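Local coordinates for protein 2-C-methyl-D-erythritol 4-phosphate cytidylyltransferase (Thermus thermophilus HB8, PDB 2PX7) that probably catalyses transfer of the cytidylyl group of CTP to 2-C-methyl-D-erythritol 4-phosphate, releasing diphosphate, in isoprenoid biosynthesis, at residues A176-R179 against E180-Y184; L190-D194 against D195-V199. All coordinates share one frame; numbering follows the deposited sequence.

In the fold
Contacts 1 and 2 come one after the other along the chain, their centres 10 Å apart, in an alpha/beta nucleotidyltransferase domain built on a mixed sheet. Contact 1 covers about two and a half turns of helix 175-188, which directly follows strand 165-174, with four backbone hydrogen bonds crossing between its segments. Contact 2 is the loop that then turns back and starts helix 195-201, leading on to the edge strand 207-210. The two helices touch where His182 of contact 1 meets Asp195 and Leu198 of contact 2, with Ala181 against the Leu198 backbone. Contact 2 also reaches the second subunit, and its Ser193 side chain lies about 8 Å from that of Lys217, predicted to position the substrate.

Contact 1. Residues A176-R179 against E180-Y184; sequences ALLR and EAHAY
Leu178 and His182, one helical turn apart, stand side by side and point the same way from helix 175-188, and they illustrate how i and i+4 side chains share a buried helix face. Leu178 turns its CG anti to the backbone N (chi1 -167°), and this carries the isobutyl branch along the helix to the imidazole: Leu178 CG lies 3.7 Å from His182 CD2, with CD1 close to the same ring carbon. The ring edge is also set against the backbone, since His182 CD2 sits 3.4 Å from Leu178 O, which lies near the ring plane. Leu178 O also accepts the helical bond from His182 N at 2.9 Å, so one oxygen meets both the backbone and the ring of His182. Ala181 CB adds a looser apolar contact, 4.3 Å from Leu178 CD1.

On the exposed side, Glu180 holds its CG anti to the carbonyl carbon (chi1 -67°), which sets Glu180 CG 3.4 Å from Ala176 O, the acceptor for Glu180 N; the chain bends again beyond CG. Arg179 leads away from the following turn along a bent chain, and its NH1 makes a weak hydrogen bond to Leu101 O of helix 93-103. Leu178 packs on that helix too, and on Val109 and Val111 of strand 108-111.

At the far end of the imidazole, NE2 is hydrogen-bonded to Asp195 of helix 195-201. A leucine in place of His182 would probably leave the buried Asp195 carboxylate without this partner and remove this polar tie between the two helices. The contact thus combines a leucine-lined ring flank with a polar tip, and the adjacent carboxylate may well raise the imidazole's tendency to take up a second proton.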
ATOM      1  N   ALA A 176     -10.593  17.587  23.612  1.00 25.21           N
ATOM      2  CA  ALA A 176      -9.784  18.107  24.725  1.00 26.67           C
ATOM      3  C   ALA A 176      -8.381  17.486  24.777  1.00 26.87           C
ATOM      4  O   ALA A 176      -7.403  18.137  25.150  1.00 27.80           O
ATOM      5  CB  ALA A 176     -10.497  17.848  26.032  1.00 26.14           C
ATOM      6  N   LEU A 177      -8.287  16.210  24.417  1.00 26.97           N
ATOM      7  CA  LEU A 177      -7.004  15.536  24.428  1.00 26.00           C
ATOM      8  C   LEU A 177      -6.130  16.054  23.281  1.00 25.74           C
ATOM      9  O   LEU A 177      -4.954  16.340  23.476  1.00 25.37           O
ATOM     10  CB  LEU A 177      -7.198  14.016  24.340  1.00 25.40           C
ATOM     11  CG  LEU A 177      -5.934  13.175  24.168  1.00 25.10           C
ATOM     12  CD1 LEU A 177      -4.991  13.269  25.407  1.00 23.20           C
ATOM     13  CD2 LEU A 177      -6.332  11.741  23.882  1.00 25.27           C
ATOM     14  N   LEU A 178      -6.706  16.165  22.087  1.00 25.07           N
ATOM     15  CA  LEU A 178      -5.953  16.683  20.947  1.00 25.11           C
ATOM     16  C   LEU A 178      -5.492  18.149  21.158  1.00 25.54           C
ATOM     17  O   LEU A 178      -4.399  18.538  20.740  1.00 25.27           O
ATOM     18  CB  LEU A 178      -6.734  16.496  19.626  1.00 24.92           C
ATOM     19  CG  LEU A 178      -5.897  16.730  18.351  1.00 25.11           C
ATOM     20  CD1 LEU A 178      -4.676  15.769  18.314  1.00 24.32           C
ATOM     21  CD2 LEU A 178      -6.732  16.597  17.078  1.00 23.98           C
ATOM     22  N   ARG A 179      -6.326  18.950  21.816  1.00 26.18           N
ATOM     23  CA  ARG A 179      -5.903  20.282  22.266  1.00 27.28           C
ATOM     24  C   ARG A 179      -4.687  20.204  23.206  1.00 26.86           C
ATOM     25  O   ARG A 179      -3.699  20.859  22.947  1.00 27.34           O
ATOM     26  CB  ARG A 179      -7.091  21.095  22.819  1.00 27.66           C
ATOM     27  CG  ARG A 179      -8.185  21.259  21.738  1.00 30.15           C
ATOM     28  CD  ARG A 179      -8.925  22.592  21.732  1.00 36.20           C
ATOM     29  NE  ARG A 179     -10.242  22.457  22.322  1.00 38.22           N
ATOM     30  CZ  ARG A 179     -11.414  22.743  21.742  1.00 36.54           C
ATOM     31  NH1 ARG A 179     -11.511  23.238  20.521  1.00 35.93           N
ATOM     32  NH2 ARG A 179     -12.515  22.538  22.432  1.00 35.27           N
ATOM     33  N   GLU A 180      -4.731  19.367  24.246  1.00 26.50           N
ATOM     34  CA  GLU A 180      -3.546  19.169  25.097  1.00 27.42           C
ATOM     35  C   GLU A 180      -2.310  18.776  24.295  1.00 26.95           C
ATOM     36  O   GLU A 180      -1.214  19.272  24.554  1.00 26.70           O
ATOM     37  CB  GLU A 180      -3.770  18.102  26.176  1.00 27.60           C
ATOM     38  CG  GLU A 180      -4.780  18.452  27.249  1.00 31.26           C
ATOM     39  CD  GLU A 180      -4.322  19.584  28.181  1.00 34.55           C
ATOM     40  OE1 GLU A 180      -3.099  19.775  28.379  1.00 36.36           O
ATOM     41  OE2 GLU A 180      -5.203  20.267  28.732  1.00 35.30           O
ATOM     42  N   ALA A 181      -2.491  17.860  23.343  1.00 27.05           N
ATOM     43  CA  ALA A 181      -1.400  17.389  22.493  1.00 27.15           C
ATOM     44  C   ALA A 181      -0.788  18.524  21.657  1.00 27.36           C
ATOM     45  O   ALA A 181       0.440  18.664  21.579  1.00 27.04           O
ATOM     46  CB  ALA A 181      -1.887  16.260  21.593  1.00 26.50           C
ATOM     47  N   HIS A 182      -1.644  19.305  21.013  1.00 27.15           N
ATOM     48  CA  HIS A 182      -1.181  20.433  20.233  1.00 28.26           C
ATOM     49  C   HIS A 182      -0.537  21.535  21.104  1.00 29.15           C
ATOM     50  O   HIS A 182       0.442  22.136  20.685  1.00 29.53           O
ATOM     51  CB  HIS A 182      -2.297  20.979  19.327  1.00 27.67           C
ATOM     52  CG  HIS A 182      -2.421  20.246  18.023  1.00 27.56           C
ATOM     53  ND1 HIS A 182      -1.776  20.652  16.875  1.00 25.22           N
ATOM     54  CD2 HIS A 182      -3.090  19.111  17.699  1.00 25.63           C
ATOM     55  CE1 HIS A 182      -2.061  19.815  15.893  1.00 26.52           C
ATOM     56  NE2 HIS A 182      -2.855  18.868  16.368  1.00 26.69           N
ATOM     57  N   ALA A 183      -1.053  21.755  22.315  1.00 30.48           N
ATOM     58  CA  ALA A 183      -0.459  22.733  23.256  1.00 32.31           C
ATOM     59  C   ALA A 183       0.961  22.347  23.689  1.00 33.23           C
ATOM     60  O   ALA A 183       1.881  23.179  23.697  1.00 33.66           O
ATOM     61  CB  ALA A 183      -1.362  22.918  24.489  1.00 31.97           C
ATOM     62  N   TYR A 184       1.136  21.077  24.049  1.00 33.88           N
ATOM     63  CA  TYR A 184       2.448  20.553  24.410  1.00 34.17           C
ATOM     64  C   TYR A 184       3.405  20.588  23.223  1.00 34.10           C
ATOM     65  O   TYR A 184       4.578  20.921  23.383  1.00 33.58           O
ATOM     66  CB  TYR A 184       2.309  19.129  24.949  1.00 34.86           C
ATOM     67  CG  TYR A 184       3.602  18.488  25.399  1.00 36.16           C
ATOM     68  CD1 TYR A 184       4.286  18.956  26.528  1.00 38.26           C
ATOM     69  CD2 TYR A 184       4.130  17.400  24.714  1.00 36.11           C
ATOM     70  CE1 TYR A 184       5.479  18.345  26.962  1.00 38.72           C
ATOM     71  CE2 TYR A 184       5.313  16.784  25.133  1.00 37.84           C
ATOM     72  CZ  TYR A 184       5.980  17.258  26.261  1.00 38.26           C
ATOM     73  OH  TYR A 184       7.166  16.658  26.663  1.00 38.94           O
TER

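Contact 2. Residues L190-D194 against D195-V199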
ATOM      1  N   LEU A 190       7.621  20.416  18.595  1.00 31.33           N
ATOM      2  CA  LEU A 190       7.412  19.099  18.012  1.00 30.32           C
ATOM      3  C   LEU A 190       6.512  19.176  16.794  1.00 29.70           C
ATOM      4  O   LEU A 190       5.383  19.667  16.859  1.00 29.09           O
ATOM      5  CB  LEU A 190       6.831  18.113  19.057  1.00 30.43           C
ATOM      6  CG  LEU A 190       6.419  16.717  18.561  1.00 30.69           C
ATOM      7  CD1 LEU A 190       7.611  15.925  18.014  1.00 30.32           C
ATOM      8  CD2 LEU A 190       5.696  15.931  19.685  1.00 29.83           C
ATOM      9  N   GLU A 191       7.042  18.677  15.683  1.00 29.42           N
ATOM     10  CA  GLU A 191       6.315  18.542  14.451  1.00 29.62           C
ATOM     11  C   GLU A 191       6.350  17.067  14.042  1.00 28.91           C
ATOM     12  O   GLU A 191       7.421  16.432  14.022  1.00 28.34           O
ATOM     13  CB  GLU A 191       6.947  19.414  13.354  1.00 29.77           C
ATOM     14  CG  GLU A 191       7.062  20.906  13.723  1.00 30.08           C
ATOM     15  CD  GLU A 191       7.726  21.708  12.607  1.00 31.24           C
ATOM     16  OE1 GLU A 191       8.977  21.839  12.610  1.00 30.91           O
ATOM     17  OE2 GLU A 191       6.996  22.157  11.703  1.00 31.01           O
ATOM     18  N   ALA A 192       5.179  16.531  13.725  1.00 28.04           N
ATOM     19  CA  ALA A 192       5.048  15.118  13.380  1.00 28.39           C
ATOM     20  C   ALA A 192       4.092  14.943  12.207  1.00 28.51           C
ATOM     21  O   ALA A 192       3.325  15.837  11.910  1.00 27.93           O
ATOM     22  CB  ALA A 192       4.588  14.319  14.609  1.00 28.12           C
ATOM     23  N   SER A 193       4.123  13.778  11.569  1.00 28.82           N
ATOM     24  CA  SER A 193       3.383  13.558  10.346  1.00 29.34           C
ATOM     25  C   SER A 193       1.909  13.275  10.602  1.00 29.33           C
ATOM     26  O   SER A 193       1.115  13.239   9.655  1.00 29.83           O
ATOM     27  CB  SER A 193       4.015  12.415   9.548  1.00 30.02           C
ATOM     28  OG  SER A 193       3.960  11.185  10.282  1.00 32.37           O
ATOM     29  N   ASP A 194       1.537  13.053  11.865  1.00 27.87           N
ATOM     30  CA  ASP A 194       0.125  12.907  12.190  1.00 26.81           C
ATOM     31  C   ASP A 194      -0.182  13.348  13.609  1.00 25.88           C
ATOM     32  O   ASP A 194       0.727  13.691  14.375  1.00 24.62           O
ATOM     33  CB  ASP A 194      -0.412  11.486  11.865  1.00 26.50           C
ATOM     34  CG  ASP A 194       0.136  10.402  12.781  1.00 26.34           C
ATOM     35  OD1 ASP A 194       0.822  10.737  13.755  1.00 27.80           O
ATOM     36  OD2 ASP A 194      -0.119   9.188  12.525  1.00 27.43           O
ATOM     37  N   ASP A 195      -1.469  13.361  13.935  1.00 24.87           N
ATOM     38  CA  ASP A 195      -1.929  13.766  15.247  1.00 24.90           C
ATOM     39  C   ASP A 195      -1.682  12.689  16.289  1.00 24.55           C
ATOM     40  O   ASP A 195      -1.420  13.002  17.435  1.00 24.22           O
ATOM     41  CB  ASP A 195      -3.417  14.138  15.193  1.00 25.39           C
ATOM     42  CG  ASP A 195      -3.649  15.465  14.483  1.00 26.48           C
ATOM     43  OD1 ASP A 195      -3.233  16.534  15.018  1.00 28.79           O
ATOM     44  OD2 ASP A 195      -4.224  15.429  13.375  1.00 27.83           O
ATOM     45  N   ALA A 196      -1.752  11.410  15.896  1.00 24.23           N
ATOM     46  CA  ALA A 196      -1.470  10.324  16.852  1.00 23.42           C
ATOM     47  C   ALA A 196      -0.104  10.485  17.506  1.00 22.94           C
ATOM     48  O   ALA A 196       0.053  10.221  18.684  1.00 22.89           O
ATOM     49  CB  ALA A 196      -1.555   8.976  16.159  1.00 23.85           C
ATOM     50  N   GLN A 197       0.896  10.912  16.743  1.00 23.38           N
ATOM     51  CA  GLN A 197       2.238  11.102  17.322  1.00 23.41           C
ATOM     52  C   GLN A 197       2.324  12.198  18.365  1.00 23.64           C
ATOM     53  O   GLN A 197       3.135  12.107  19.285  1.00 24.37           O
ATOM     54  CB  GLN A 197       3.258  11.346  16.224  1.00 23.75           C
ATOM     55  CG  GLN A 197       3.587  10.076  15.443  1.00 23.58           C
ATOM     56  CD  GLN A 197       4.246  10.412  14.142  1.00 25.58           C
ATOM     57  OE1 GLN A 197       5.473  10.558  14.070  1.00 27.27           O
ATOM     58  NE2 GLN A 197       3.432  10.613  13.111  1.00 22.06           N
ATOM     59  N   LEU A 198       1.500  13.240  18.221  1.00 23.70           N
ATOM     60  CA  LEU A 198       1.445  14.338  19.214  1.00 23.90           C
ATOM     61  C   LEU A 198       0.800  13.856  20.511  1.00 24.05           C
ATOM     62  O   LEU A 198       1.210  14.237  21.598  1.00 24.13           O
ATOM     63  CB  LEU A 198       0.631  15.508  18.661  1.00 23.61           C
ATOM     64  CG  LEU A 198       1.073  16.149  17.335  1.00 24.25           C
ATOM     65  CD1 LEU A 198       0.257  17.401  17.089  1.00 24.36           C
ATOM     66  CD2 LEU A 198       2.576  16.447  17.296  1.00 22.53           C
ATOM     67  N   VAL A 199      -0.230  13.024  20.380  1.00 24.06           N
ATOM     68  CA  VAL A 199      -0.935  12.480  21.529  1.00 24.81           C
ATOM     69  C   VAL A 199      -0.022  11.494  22.303  1.00 25.68           C
ATOM     70  O   VAL A 199       0.018  11.499  23.532  1.00 25.07           O
ATOM     71  CB  VAL A 199      -2.299  11.813  21.089  1.00 25.15           C
ATOM     72  CG1 VAL A 199      -2.954  11.046  22.253  1.00 24.72           C
ATOM     73  CG2 VAL A 199      -3.269  12.870  20.551  1.00 22.19           C
TER
HETATM   74  O   HOH W   1       6.663  12.205  12.305  1.00 29.07           O
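From Leu190 to Ala192 the backbone is extended, then it bends at Ser193 and enters helix 195-201 through Asp194, the N-cap, whose OD1 accepts from Gln197 N at 3.0 Å. The Asp194 CG lies between the backbone N and the carbonyl carbon (chi1 70°), which brings OD1 over the first turn. Gln197 NE2 donates to Asp194 OD1 at 2.7 Å from above the carboxylate plane, while Gln197 N comes from the opposite face; the carboxylate and amide planes stand 76° apart. Gln197 NE2 also donates to Ser193 OG at 2.9 Å, within the amide plane, and a water joins Gln197 OE1 to Ser193 N, so both ends of the amide are held and its rotation is fixed. Nearer the backbone of Gln197, Ala192 CB meets Gln197 CB at 3.6 Å, and Leu198 CD2 packs 4.0 Å from Leu190 CD2. Gln171 of strand 165-174 and Tyr155 of the second subunit both bond to Asp194 OD2, and Thr146 of that subunit bonds to Ser193 OG. The loop is further pinned by Gln94 of helix 93-103, placing this helix start between that helix, strand 165-174 and the subunit interface.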